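Local coordinates for uncharacterized protein (Staphylococcus aureus subsp. aureus, PDB 3H04), which is of unknown function but belongs to the alpha/beta-hydrolase clan and is probably a serine hydrolase related to bacterial feruloyl esterases, at residues 170-173 with 174-177. Sequence-based numbering, arbitrary orientation.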
ATOM      1  N   ALA A 170      -7.292 -12.844 -14.421  1.00 16.07           N
ATOM      2  CA  ALA A 170      -6.978 -11.531 -14.928  1.00 16.90           C
ATOM      3  C   ALA A 170      -7.982 -10.499 -14.474  1.00 17.45           C
ATOM      4  O   ALA A 170      -7.554  -9.398 -14.145  1.00 19.22           O
ATOM      5  CB  ALA A 170      -6.862 -11.531 -16.463  1.00 15.73           C
ATOM      6  N   GLN A 171      -9.293 -10.812 -14.420  1.00 15.42           N
ATOM      7  CA  GLN A 171     -10.255  -9.733 -14.162  1.00 17.15           C
ATOM      8  C   GLN A 171     -10.748  -9.573 -12.718  1.00 15.77           C
ATOM      9  O   GLN A 171     -11.764  -8.989 -12.422  1.00 13.85           O
ATOM     10  CB  GLN A 171     -11.406  -9.783 -15.147  1.00 20.06           C
ATOM     11  CG  GLN A 171     -12.266 -10.892 -15.050  1.00 17.98           C
ATOM     12  CD  GLN A 171     -11.782 -12.121 -15.822  1.00 24.76           C
ATOM     13  OE1 GLN A 171     -10.588 -12.356 -16.021  1.00 21.61           O
ATOM     14  NE2 GLN A 171     -12.719 -12.950 -16.172  1.00 22.04           N
ATOM     15  N   ARG A 172      -9.938 -10.033 -11.803  1.00 16.00           N
ATOM     16  CA  ARG A 172     -10.275  -9.991 -10.424  1.00 16.92           C
ATOM     17  C   ARG A 172     -10.534  -8.548 -10.001  1.00 17.33           C
ATOM     18  O   ARG A 172     -11.350  -8.315  -9.106  1.00 17.40           O
ATOM     19  CB  ARG A 172      -9.111 -10.587  -9.606  1.00 16.53           C
ATOM     20  CG  ARG A 172      -9.397 -10.608  -8.138  1.00 18.36           C
ATOM     21  CD  ARG A 172      -8.337 -11.366  -7.426  1.00 18.03           C
ATOM     22  NE  ARG A 172      -8.582 -11.205  -6.030  1.00 15.12           N
ATOM     23  CZ  ARG A 172      -9.094 -12.111  -5.225  1.00 16.16           C
ATOM     24  NH1 ARG A 172      -9.364 -13.350  -5.645  1.00 15.79           N
ATOM     25  NH2 ARG A 172      -9.322 -11.749  -3.966  1.00 18.01           N
ATOM     26  N   PHE A 173      -9.866  -7.599 -10.636  1.00 15.99           N
ATOM     27  CA  PHE A 173     -10.060  -6.193 -10.262  1.00 16.94           C
ATOM     28  C   PHE A 173     -11.506  -5.683 -10.306  1.00 15.31           C
ATOM     29  O   PHE A 173     -11.845  -4.712  -9.599  1.00 13.61           O
ATOM     30  CB  PHE A 173      -9.128  -5.308 -11.051  1.00 19.72           C
ATOM     31  CG  PHE A 173      -9.665  -4.878 -12.301  1.00 22.78           C
ATOM     32  CD1 PHE A 173     -10.470  -3.770 -12.331  1.00 24.37           C
ATOM     33  CD2 PHE A 173      -9.424  -5.582 -13.465  1.00 30.06           C
ATOM     34  CE1 PHE A 173     -11.006  -3.345 -13.425  1.00 29.15           C
ATOM     35  CE2 PHE A 173      -9.991  -5.095 -14.645  1.00 33.83           C
ATOM     36  CZ  PHE A 173     -10.785  -3.982 -14.603  1.00 32.06           C
ATOM     37  N   LEU A 174     -12.384  -6.376 -11.045  1.00 14.48           N
ATOM     38  CA  LEU A 174     -13.794  -5.990 -11.066  1.00 14.16           C
ATOM     39  C   LEU A 174     -14.460  -6.154  -9.723  1.00 14.38           C
ATOM     40  O   LEU A 174     -15.459  -5.511  -9.485  1.00 14.01           O
ATOM     41  CB  LEU A 174     -14.573  -6.788 -12.110  1.00 13.87           C
ATOM     42  CG  LEU A 174     -14.232  -6.442 -13.555  1.00 14.43           C
ATOM     43  CD1 LEU A 174     -14.863  -7.501 -14.494  1.00 16.47           C
ATOM     44  CD2 LEU A 174     -14.657  -5.010 -13.930  1.00 16.61           C
ATOM     45  N   ILE A 175     -13.931  -7.038  -8.870  1.00 14.75           N
ATOM     46  CA  ILE A 175     -14.449  -7.176  -7.492  1.00 16.25           C
ATOM     47  C   ILE A 175     -14.319  -5.836  -6.748  1.00 15.65           C
ATOM     48  O   ILE A 175     -15.231  -5.412  -6.018  1.00 15.12           O
ATOM     49  CB  ILE A 175     -13.693  -8.246  -6.695  1.00 17.43           C
ATOM     50  CG1 ILE A 175     -13.818  -9.639  -7.320  1.00 21.17           C
ATOM     51  CG2 ILE A 175     -14.229  -8.332  -5.227  1.00 22.45           C
ATOM     52  CD1 ILE A 175     -12.712 -10.564  -6.680  1.00 25.01           C
ATOM     53  N   TYR A 176     -13.209  -5.151  -6.977  1.00 14.63           N
ATOM     54  CA  TYR A 176     -12.945  -3.836  -6.349  1.00 13.83           C
ATOM     55  C   TYR A 176     -13.813  -2.719  -6.990  1.00 14.20           C
ATOM     56  O   TYR A 176     -14.356  -1.861  -6.281  1.00 13.88           O
ATOM     57  CB  TYR A 176     -11.470  -3.488  -6.462  1.00 14.06           C
ATOM     58  CG  TYR A 176     -11.150  -2.072  -6.006  1.00 12.82           C
ATOM     59  CD1 TYR A 176     -11.155  -1.752  -4.626  1.00 15.93           C
ATOM     60  CD2 TYR A 176     -10.951  -1.065  -6.904  1.00 15.71           C
ATOM     61  CE1 TYR A 176     -10.954  -0.480  -4.175  1.00 14.52           C
ATOM     62  CE2 TYR A 176     -10.660   0.248  -6.465  1.00 13.50           C
ATOM     63  CZ  TYR A 176     -10.659   0.527  -5.083  1.00 16.42           C
ATOM     64  OH  TYR A 176     -10.443   1.791  -4.521  1.00 21.33           O
ATOM     65  N   VAL A 177     -13.925  -2.726  -8.312  1.00 13.84           N
ATOM     66  CA  VAL A 177     -14.776  -1.763  -9.007  1.00 12.96           C
ATOM     67  C   VAL A 177     -16.208  -1.889  -8.489  1.00 13.98           C
ATOM     68  O   VAL A 177     -16.900  -0.884  -8.196  1.00 14.82           O
ATOM     69  CB  VAL A 177     -14.726  -2.026 -10.554  1.00 12.73           C
ATOM     70  CG1 VAL A 177     -15.871  -1.327 -11.246  1.00 14.04           C
ATOM     71  CG2 VAL A 177     -13.358  -1.512 -11.203  1.00 13.22           C
TER
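Phe173 and Val177, one helical turn apart, run alongside each other in the same direction, an i to i+4 side-chain contact at the start of helix 173-182. The methyl CG2 of Val177 comes to the rim of the ring, close to its plane, 3.7 Å from Phe173 CE1. With CG set between its own backbone N and carbonyl carbon (chi1 88°), the phenyl group folds back so that one face lies over the amide of Leu174, whose N is 3.3 Å from Phe173 CG. The Leu174 side chain runs obliquely to that of Phe173, with CD2 4.0 Å from Phe173 CE1, while its other methyl, CD1, reaches back to CB of Gln171.

Another pair forms between Arg172 and Ile175. The arginine runs extended from CG to NE, and CD1 of Ile175 lies against its CG at 3.6 Å. The same methyl is also over the guanidinium centre, 4.2 Å above the plane. That group is gripped at each nitrogen: NE hydrogen-bonds to Met41 O, NH2 makes a salt bridge to Glu72 and NH1 hydrogen-bonds to Gln168, which together fix its rotation.

The backbone opens from i to i+3 bonds, Leu174 N to Gln171 O and Ile175 N to Arg172 O, to the i to i+4 spacing of an alpha-helix, first met here where Val177 N bonds to Phe173 O at 3.2 Å.

Tyr176 OH hydrogen-bonds to Asp222, and its side chain lies near, without touching, the probable Ser104–His248–Asp220 triad of this alpha/beta-hydrolase. The loop after helix 152-156 thus passes into helix 173-182, where Leu174 and Val177 pack on Ile146 of helix 141-147 and Tyr176 sets its ring edge-to-face with Tyr143.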